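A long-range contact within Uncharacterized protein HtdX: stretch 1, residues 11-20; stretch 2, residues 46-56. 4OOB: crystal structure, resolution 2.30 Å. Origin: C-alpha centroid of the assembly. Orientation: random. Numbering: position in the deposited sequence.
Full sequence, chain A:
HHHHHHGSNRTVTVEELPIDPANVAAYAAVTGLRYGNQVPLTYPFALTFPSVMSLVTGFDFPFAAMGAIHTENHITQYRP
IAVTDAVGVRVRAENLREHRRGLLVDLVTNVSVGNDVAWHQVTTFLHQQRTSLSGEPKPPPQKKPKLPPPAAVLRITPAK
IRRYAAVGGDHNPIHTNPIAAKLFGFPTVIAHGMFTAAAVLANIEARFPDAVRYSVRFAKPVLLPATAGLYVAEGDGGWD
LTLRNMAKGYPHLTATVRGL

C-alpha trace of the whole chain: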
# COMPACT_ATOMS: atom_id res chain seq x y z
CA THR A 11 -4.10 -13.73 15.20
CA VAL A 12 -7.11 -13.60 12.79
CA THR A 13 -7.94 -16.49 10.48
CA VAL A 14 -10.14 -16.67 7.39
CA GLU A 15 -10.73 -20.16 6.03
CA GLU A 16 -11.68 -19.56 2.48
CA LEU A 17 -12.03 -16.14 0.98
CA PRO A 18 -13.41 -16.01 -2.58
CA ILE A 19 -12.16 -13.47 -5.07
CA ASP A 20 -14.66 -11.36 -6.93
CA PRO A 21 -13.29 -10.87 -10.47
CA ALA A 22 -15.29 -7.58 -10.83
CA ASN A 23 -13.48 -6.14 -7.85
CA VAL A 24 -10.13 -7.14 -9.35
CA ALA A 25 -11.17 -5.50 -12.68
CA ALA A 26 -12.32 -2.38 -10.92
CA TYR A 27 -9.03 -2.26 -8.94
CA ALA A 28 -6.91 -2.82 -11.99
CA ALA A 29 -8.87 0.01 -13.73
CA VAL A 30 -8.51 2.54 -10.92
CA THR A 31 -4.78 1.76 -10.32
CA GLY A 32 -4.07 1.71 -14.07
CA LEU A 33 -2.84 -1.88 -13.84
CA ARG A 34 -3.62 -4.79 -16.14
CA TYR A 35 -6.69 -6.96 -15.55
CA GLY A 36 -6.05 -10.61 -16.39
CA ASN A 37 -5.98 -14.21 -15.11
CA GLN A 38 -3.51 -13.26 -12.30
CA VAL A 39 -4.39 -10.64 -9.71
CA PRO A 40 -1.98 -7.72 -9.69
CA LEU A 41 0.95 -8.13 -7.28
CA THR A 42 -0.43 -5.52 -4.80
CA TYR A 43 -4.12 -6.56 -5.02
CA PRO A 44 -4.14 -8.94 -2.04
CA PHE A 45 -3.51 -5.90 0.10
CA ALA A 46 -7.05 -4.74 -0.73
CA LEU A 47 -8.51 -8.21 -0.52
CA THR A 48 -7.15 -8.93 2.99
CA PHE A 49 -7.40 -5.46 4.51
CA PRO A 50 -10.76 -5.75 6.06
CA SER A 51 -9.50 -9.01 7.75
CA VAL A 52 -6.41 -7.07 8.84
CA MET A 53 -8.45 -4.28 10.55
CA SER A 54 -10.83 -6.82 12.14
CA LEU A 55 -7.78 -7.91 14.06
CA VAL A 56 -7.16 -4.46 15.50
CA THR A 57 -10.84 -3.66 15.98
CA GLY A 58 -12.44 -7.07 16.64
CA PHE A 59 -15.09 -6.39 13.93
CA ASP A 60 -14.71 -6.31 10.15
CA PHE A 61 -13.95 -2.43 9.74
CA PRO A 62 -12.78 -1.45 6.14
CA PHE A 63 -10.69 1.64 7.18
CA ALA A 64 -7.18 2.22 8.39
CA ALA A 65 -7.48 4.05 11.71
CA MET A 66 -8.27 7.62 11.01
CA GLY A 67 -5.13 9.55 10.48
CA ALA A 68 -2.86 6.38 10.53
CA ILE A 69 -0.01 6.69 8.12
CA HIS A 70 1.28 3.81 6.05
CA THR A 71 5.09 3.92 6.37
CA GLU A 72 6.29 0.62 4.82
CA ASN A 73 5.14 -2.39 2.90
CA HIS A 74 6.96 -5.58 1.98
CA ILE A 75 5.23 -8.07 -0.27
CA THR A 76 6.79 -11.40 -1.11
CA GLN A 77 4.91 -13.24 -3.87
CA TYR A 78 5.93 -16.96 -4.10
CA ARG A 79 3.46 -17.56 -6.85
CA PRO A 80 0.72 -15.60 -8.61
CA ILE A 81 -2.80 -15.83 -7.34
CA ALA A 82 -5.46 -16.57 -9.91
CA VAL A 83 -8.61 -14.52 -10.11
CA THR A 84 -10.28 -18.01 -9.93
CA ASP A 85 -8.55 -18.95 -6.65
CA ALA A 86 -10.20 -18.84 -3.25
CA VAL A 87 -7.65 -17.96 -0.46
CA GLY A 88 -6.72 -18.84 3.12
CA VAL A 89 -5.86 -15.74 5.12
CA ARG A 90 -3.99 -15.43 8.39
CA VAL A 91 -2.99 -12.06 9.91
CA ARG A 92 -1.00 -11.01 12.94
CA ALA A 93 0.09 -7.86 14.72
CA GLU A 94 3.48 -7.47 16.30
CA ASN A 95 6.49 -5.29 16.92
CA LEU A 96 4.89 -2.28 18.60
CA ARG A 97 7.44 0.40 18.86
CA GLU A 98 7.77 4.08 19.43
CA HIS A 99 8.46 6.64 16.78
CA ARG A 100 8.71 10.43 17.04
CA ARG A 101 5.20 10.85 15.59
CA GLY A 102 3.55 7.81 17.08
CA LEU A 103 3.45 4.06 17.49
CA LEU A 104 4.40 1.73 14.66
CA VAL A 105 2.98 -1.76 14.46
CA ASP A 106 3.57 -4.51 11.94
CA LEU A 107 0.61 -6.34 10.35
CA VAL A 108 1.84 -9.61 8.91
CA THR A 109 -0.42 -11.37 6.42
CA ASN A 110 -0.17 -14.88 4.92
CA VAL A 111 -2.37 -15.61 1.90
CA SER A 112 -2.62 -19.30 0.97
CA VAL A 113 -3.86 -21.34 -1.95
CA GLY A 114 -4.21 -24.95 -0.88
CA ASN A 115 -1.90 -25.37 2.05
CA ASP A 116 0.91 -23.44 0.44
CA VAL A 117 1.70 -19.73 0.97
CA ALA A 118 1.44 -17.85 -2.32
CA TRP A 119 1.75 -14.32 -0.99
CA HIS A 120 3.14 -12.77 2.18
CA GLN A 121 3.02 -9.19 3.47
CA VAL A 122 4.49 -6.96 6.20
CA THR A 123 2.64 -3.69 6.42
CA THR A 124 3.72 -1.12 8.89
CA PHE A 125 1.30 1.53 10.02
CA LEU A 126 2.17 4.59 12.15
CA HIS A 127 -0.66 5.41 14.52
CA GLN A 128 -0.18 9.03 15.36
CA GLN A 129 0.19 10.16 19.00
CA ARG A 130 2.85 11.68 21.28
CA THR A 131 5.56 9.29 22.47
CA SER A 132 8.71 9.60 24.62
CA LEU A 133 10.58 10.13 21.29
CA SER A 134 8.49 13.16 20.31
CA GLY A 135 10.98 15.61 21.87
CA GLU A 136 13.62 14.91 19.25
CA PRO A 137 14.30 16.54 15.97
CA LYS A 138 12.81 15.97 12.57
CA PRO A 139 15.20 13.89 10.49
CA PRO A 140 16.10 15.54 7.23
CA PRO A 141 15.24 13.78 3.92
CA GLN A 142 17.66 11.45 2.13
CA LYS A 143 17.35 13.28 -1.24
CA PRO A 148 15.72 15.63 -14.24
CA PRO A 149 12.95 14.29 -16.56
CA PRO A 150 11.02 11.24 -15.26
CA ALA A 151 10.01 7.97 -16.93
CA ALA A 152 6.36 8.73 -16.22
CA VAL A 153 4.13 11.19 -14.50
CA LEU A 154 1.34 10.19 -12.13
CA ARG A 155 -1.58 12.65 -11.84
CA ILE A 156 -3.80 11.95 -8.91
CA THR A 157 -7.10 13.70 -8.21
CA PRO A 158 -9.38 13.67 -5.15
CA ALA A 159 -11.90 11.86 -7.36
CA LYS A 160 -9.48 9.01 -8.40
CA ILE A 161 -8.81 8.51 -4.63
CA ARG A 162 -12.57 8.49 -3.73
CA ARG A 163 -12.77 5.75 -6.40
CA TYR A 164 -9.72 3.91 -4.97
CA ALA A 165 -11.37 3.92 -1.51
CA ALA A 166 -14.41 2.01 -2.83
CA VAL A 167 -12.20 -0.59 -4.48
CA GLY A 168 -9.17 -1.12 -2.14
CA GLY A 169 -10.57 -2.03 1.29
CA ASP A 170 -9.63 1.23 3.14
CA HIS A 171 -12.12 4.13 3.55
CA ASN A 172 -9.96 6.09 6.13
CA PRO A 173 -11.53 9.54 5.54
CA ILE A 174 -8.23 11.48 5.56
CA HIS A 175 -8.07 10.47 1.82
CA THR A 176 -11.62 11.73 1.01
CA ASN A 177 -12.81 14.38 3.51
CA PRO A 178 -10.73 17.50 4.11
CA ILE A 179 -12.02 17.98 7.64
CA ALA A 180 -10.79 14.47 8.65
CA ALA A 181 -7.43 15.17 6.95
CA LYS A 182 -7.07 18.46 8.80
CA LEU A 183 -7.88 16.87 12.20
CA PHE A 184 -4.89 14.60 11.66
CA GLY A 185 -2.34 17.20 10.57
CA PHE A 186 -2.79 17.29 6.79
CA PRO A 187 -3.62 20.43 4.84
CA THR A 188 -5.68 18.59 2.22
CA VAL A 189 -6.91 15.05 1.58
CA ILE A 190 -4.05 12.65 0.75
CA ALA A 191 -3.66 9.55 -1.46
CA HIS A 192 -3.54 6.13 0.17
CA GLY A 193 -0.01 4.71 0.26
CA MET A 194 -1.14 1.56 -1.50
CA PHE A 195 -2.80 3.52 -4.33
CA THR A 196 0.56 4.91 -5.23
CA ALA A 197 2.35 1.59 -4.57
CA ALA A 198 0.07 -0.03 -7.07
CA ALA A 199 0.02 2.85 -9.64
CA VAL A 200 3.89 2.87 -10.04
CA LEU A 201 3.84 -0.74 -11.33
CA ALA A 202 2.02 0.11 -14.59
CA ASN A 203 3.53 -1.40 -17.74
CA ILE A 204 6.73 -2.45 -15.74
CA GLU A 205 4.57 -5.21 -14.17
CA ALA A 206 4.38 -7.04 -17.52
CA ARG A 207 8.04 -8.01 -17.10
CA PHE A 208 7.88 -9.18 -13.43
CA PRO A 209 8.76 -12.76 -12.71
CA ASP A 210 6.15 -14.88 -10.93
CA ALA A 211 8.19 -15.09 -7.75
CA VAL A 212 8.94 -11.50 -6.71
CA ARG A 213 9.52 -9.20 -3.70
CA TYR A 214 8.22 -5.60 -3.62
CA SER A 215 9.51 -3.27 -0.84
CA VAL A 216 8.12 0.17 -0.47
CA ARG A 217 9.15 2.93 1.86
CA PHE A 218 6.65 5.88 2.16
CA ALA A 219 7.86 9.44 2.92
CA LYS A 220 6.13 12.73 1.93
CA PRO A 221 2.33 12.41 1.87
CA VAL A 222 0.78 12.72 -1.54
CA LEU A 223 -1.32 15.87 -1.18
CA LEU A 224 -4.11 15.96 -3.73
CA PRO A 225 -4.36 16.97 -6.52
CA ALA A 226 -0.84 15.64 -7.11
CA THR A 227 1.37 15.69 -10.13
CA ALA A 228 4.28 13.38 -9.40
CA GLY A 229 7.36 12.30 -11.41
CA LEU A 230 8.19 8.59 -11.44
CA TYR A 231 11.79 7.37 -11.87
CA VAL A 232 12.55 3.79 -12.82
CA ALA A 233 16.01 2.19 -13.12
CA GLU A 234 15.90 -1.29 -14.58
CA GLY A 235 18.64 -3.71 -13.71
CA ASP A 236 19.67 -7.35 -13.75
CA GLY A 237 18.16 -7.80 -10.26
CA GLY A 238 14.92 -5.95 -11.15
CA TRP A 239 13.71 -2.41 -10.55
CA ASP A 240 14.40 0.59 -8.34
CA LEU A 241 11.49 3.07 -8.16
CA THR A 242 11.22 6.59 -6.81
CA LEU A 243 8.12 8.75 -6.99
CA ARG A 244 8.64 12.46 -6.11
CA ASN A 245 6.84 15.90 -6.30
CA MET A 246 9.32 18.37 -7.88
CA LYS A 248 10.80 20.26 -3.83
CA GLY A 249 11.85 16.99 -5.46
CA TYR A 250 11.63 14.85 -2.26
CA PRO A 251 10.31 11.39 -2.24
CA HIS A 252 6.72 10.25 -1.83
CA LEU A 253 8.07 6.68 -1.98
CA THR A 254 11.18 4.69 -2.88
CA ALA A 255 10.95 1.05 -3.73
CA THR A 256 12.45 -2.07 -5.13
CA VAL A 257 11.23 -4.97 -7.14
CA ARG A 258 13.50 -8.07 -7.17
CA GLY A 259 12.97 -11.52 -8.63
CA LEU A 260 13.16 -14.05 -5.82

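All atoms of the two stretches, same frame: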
# COMPACT_ATOMS: atom_id res chain seq x y z
N THR A 11 -3.87 -13.00 16.50
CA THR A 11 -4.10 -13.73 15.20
C THR A 11 -5.56 -13.74 14.72
O THR A 11 -6.44 -14.04 15.48
CB THR A 11 -3.54 -15.17 15.28
OG1 THR A 11 -2.11 -15.10 15.27
CG2 THR A 11 -3.98 -16.03 14.09
N VAL A 12 -5.80 -13.38 13.45
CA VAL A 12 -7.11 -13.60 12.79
C VAL A 12 -6.95 -14.59 11.65
O VAL A 12 -5.93 -14.61 10.98
CB VAL A 12 -7.72 -12.29 12.24
CG1 VAL A 12 -8.22 -12.44 10.81
CG2 VAL A 12 -8.83 -11.76 13.15
N THR A 13 -8.00 -15.36 11.39
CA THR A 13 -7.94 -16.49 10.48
C THR A 13 -9.17 -16.46 9.59
O THR A 13 -10.28 -16.28 10.08
CB THR A 13 -7.87 -17.77 11.30
OG1 THR A 13 -6.51 -18.17 11.42
CG2 THR A 13 -8.67 -18.86 10.68
N VAL A 14 -8.99 -16.59 8.29
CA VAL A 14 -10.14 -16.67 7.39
C VAL A 14 -9.95 -17.86 6.48
O VAL A 14 -9.03 -17.90 5.68
CB VAL A 14 -10.34 -15.40 6.52
CG1 VAL A 14 -11.64 -15.52 5.72
CG2 VAL A 14 -10.28 -14.13 7.38
N GLU A 15 -10.84 -18.83 6.64
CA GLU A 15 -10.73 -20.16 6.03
C GLU A 15 -10.62 -20.13 4.54
O GLU A 15 -9.73 -20.74 3.97
CB GLU A 15 -11.96 -21.01 6.39
CG GLU A 15 -11.80 -21.77 7.68
CD GLU A 15 -10.70 -22.78 7.55
OE1 GLU A 15 -9.66 -22.62 8.23
OE2 GLU A 15 -10.88 -23.71 6.73
N GLU A 16 -11.59 -19.50 3.92
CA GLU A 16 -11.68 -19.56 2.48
C GLU A 16 -12.35 -18.28 2.08
O GLU A 16 -13.51 -18.05 2.42
CB GLU A 16 -12.46 -20.79 1.99
CG GLU A 16 -12.74 -20.78 0.49
CD GLU A 16 -12.87 -22.17 -0.12
OE1 GLU A 16 -11.96 -22.99 0.08
OE2 GLU A 16 -13.87 -22.44 -0.84
N LEU A 17 -11.58 -17.44 1.39
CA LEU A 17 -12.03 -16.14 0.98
C LEU A 17 -12.08 -16.19 -0.55
O LEU A 17 -11.04 -16.45 -1.20
CB LEU A 17 -11.06 -15.07 1.49
CG LEU A 17 -11.53 -13.63 1.45
CD1 LEU A 17 -12.61 -13.42 2.49
CD2 LEU A 17 -10.38 -12.69 1.65
N PRO A 18 -13.30 -16.04 -1.12
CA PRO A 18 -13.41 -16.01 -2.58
C PRO A 18 -12.93 -14.68 -3.13
O PRO A 18 -12.87 -13.69 -2.43
CB PRO A 18 -14.93 -16.18 -2.84
CG PRO A 18 -15.60 -15.75 -1.58
CD PRO A 18 -14.62 -15.95 -0.44
N ILE A 19 -12.56 -14.68 -4.40
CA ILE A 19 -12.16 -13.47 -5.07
C ILE A 19 -13.24 -13.12 -6.08
O ILE A 19 -13.59 -13.93 -6.92
CB ILE A 19 -10.77 -13.66 -5.72
CG1 ILE A 19 -9.70 -13.68 -4.61
CG2 ILE A 19 -10.48 -12.60 -6.79
CD1 ILE A 19 -8.38 -14.31 -4.99
N ASP A 20 -13.79 -11.92 -5.94
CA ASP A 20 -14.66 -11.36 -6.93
C ASP A 20 -13.90 -10.74 -8.13
O ASP A 20 -13.32 -9.66 -8.00
CB ASP A 20 -15.54 -10.29 -6.33
CG ASP A 20 -16.49 -9.73 -7.34
OD1 ASP A 20 -16.60 -10.34 -8.43
OD2 ASP A 20 -17.10 -8.68 -7.07
N ALA A 46 -5.63 -5.13 -0.84
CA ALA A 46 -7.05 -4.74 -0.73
C ALA A 46 -7.93 -5.90 -0.26
O ALA A 46 -8.78 -5.78 0.62
CB ALA A 46 -7.57 -4.17 -2.04
N LEU A 47 -7.68 -7.06 -0.82
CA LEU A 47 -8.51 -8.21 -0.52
C LEU A 47 -8.52 -8.57 0.98
O LEU A 47 -9.55 -8.98 1.53
CB LEU A 47 -7.97 -9.40 -1.32
CG LEU A 47 -8.67 -10.76 -1.21
CD1 LEU A 47 -10.04 -10.75 -1.87
CD2 LEU A 47 -7.77 -11.82 -1.83
N THR A 48 -7.34 -8.50 1.60
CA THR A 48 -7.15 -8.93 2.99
C THR A 48 -7.39 -7.83 3.99
O THR A 48 -7.55 -8.11 5.17
CB THR A 48 -5.73 -9.55 3.23
OG1 THR A 48 -4.71 -8.59 3.00
CG2 THR A 48 -5.47 -10.78 2.33
N PHE A 49 -7.47 -6.58 3.56
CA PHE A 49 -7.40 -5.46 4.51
C PHE A 49 -8.53 -5.40 5.52
O PHE A 49 -8.35 -5.07 6.70
CB PHE A 49 -7.34 -4.12 3.80
CG PHE A 49 -6.85 -3.00 4.68
CD1 PHE A 49 -5.62 -3.08 5.30
CD2 PHE A 49 -7.63 -1.90 4.93
CE1 PHE A 49 -5.16 -2.05 6.12
CE2 PHE A 49 -7.19 -0.88 5.75
CZ PHE A 49 -5.96 -0.95 6.34
N PRO A 50 -9.73 -5.69 5.06
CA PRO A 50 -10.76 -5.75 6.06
C PRO A 50 -10.53 -6.86 7.11
O PRO A 50 -10.89 -6.64 8.27
CB PRO A 50 -12.03 -5.97 5.22
CG PRO A 50 -11.66 -5.36 3.85
CD PRO A 50 -10.26 -5.91 3.71
N SER A 51 -9.91 -7.99 6.75
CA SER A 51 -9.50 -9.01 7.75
C SER A 51 -8.37 -8.51 8.66
O SER A 51 -8.34 -8.79 9.86
CB SER A 51 -9.07 -10.32 7.08
OG SER A 51 -10.08 -10.75 6.17
N VAL A 52 -7.47 -7.74 8.08
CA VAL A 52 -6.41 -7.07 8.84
C VAL A 52 -6.93 -6.13 9.96
O VAL A 52 -6.54 -6.26 11.12
CB VAL A 52 -5.49 -6.29 7.90
CG1 VAL A 52 -4.65 -5.28 8.66
CG2 VAL A 52 -4.60 -7.25 7.12
N MET A 53 -7.79 -5.18 9.59
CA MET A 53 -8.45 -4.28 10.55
C MET A 53 -9.50 -4.93 11.50
O MET A 53 -9.91 -4.30 12.48
CB MET A 53 -9.11 -3.16 9.77
CG MET A 53 -8.12 -2.22 9.07
SD MET A 53 -7.14 -1.37 10.32
CE MET A 53 -5.65 -2.31 10.29
N SER A 54 -9.97 -6.15 11.21
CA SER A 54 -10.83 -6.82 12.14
C SER A 54 -9.95 -7.36 13.27
O SER A 54 -10.39 -7.60 14.37
CB SER A 54 -11.64 -7.91 11.44
OG SER A 54 -10.94 -9.10 11.45
N LEU A 55 -8.67 -7.52 13.00
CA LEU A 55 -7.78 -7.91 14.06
C LEU A 55 -7.56 -6.76 15.04
O LEU A 55 -7.42 -6.97 16.24
CB LEU A 55 -6.45 -8.37 13.48
CG LEU A 55 -5.28 -8.63 14.44
CD1 LEU A 55 -5.58 -9.65 15.52
CD2 LEU A 55 -4.07 -9.07 13.64
N VAL A 56 -7.49 -5.53 14.55
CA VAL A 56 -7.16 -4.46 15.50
C VAL A 56 -8.46 -4.08 16.19
O VAL A 56 -8.47 -3.84 17.41
CB VAL A 56 -6.39 -3.25 14.92
CG1 VAL A 56 -5.72 -3.57 13.62
CG2 VAL A 56 -7.26 -2.00 14.81

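Packing of an extended segment (residues 11-20) against a helix (residues 46-56) in HtdX. The helix runs through the whole of its stretch and continues beyond it at both ends; it is kinked where the N atoms of Pro50 and Ser51 lack a bond to the preceding turn, and proline has no amide hydrogen to give. Stretch 1 carries two short strands, with a corner at Glu15 between them. The strand at 12-14 passes the helix at a closest axial distance of 8.7 Å, with 146° between the N-to-C directions, so the two run roughly antiparallel: the start of stretch 1 lies beside Leu55 and its later part beside Leu47. No hydrogen bond crosses the interface, and the 402 Å² buried between the stretches, both sides summed, rests on van der Waals contact.

Thr11 turns its CA-to-CB bond away from the helix and touches it through the backbone, its N lying 3.9 Å from Leu55 CD1. Val12 comes next and points toward the helix; its CA is 5.9 Å from the CA of Leu55. Its methyls lie over the same patch of the helix: Val12 CG1 is 3.8 Å from Ser51 O, and Val12 CG2 is 3.8 Å from Ser54 OG and 4.2 Å from Leu55 CB. Only the last of these is an apolar side-chain pairing. The polar atoms under the valine are already engaged with each other, since Ser54 OG donates to Ser51 O at 3.1 Å, a bond that folds the hydroxyl back onto its own helix. That carbonyl also accepts weak bonds from the backbone N atoms of Ser54 and Leu55, both at 3.4 Å.

The alternation of a strand then shows. Thr13 points away and makes no contact, whereas Val14 points toward the helix again and places CG2 3.6 Å from Ser51 OG. A methyl offers this hydroxyl no hydrogen-bonding partner, so the pair meets by packing alone. Ser51 is buried, and its small side chain lies close to both valines, with its CB 4.4 Å from Val12 CG1.

At the corner, Glu15 and the following Glu16 are exposed and out of reach of the helix. Contact resumes at Leu17, which points toward the helix and meets Leu47, itself directed toward stretch 1. Leu17 CD2 lies 3.9 Å from Leu47 CG and 3.8 Å from Leu47 O, so the methyl covers both side chain and backbone. The CA-to-CB bond of Pro18 points away, but its carbonyl O comes to 4.1 Å from Leu47 CD1. Ile19, with its CA-to-CB bond sideways, completes the cluster: its CG1 is 3.9 Å from Leu47 CD2. Leu47 thus meets three consecutive residues, and two of these contacts are between apolar side chains, which gain by excluding water together. Asp20 takes no part; the end of its side chain leads away and caps a backbone N at the start of the next helix.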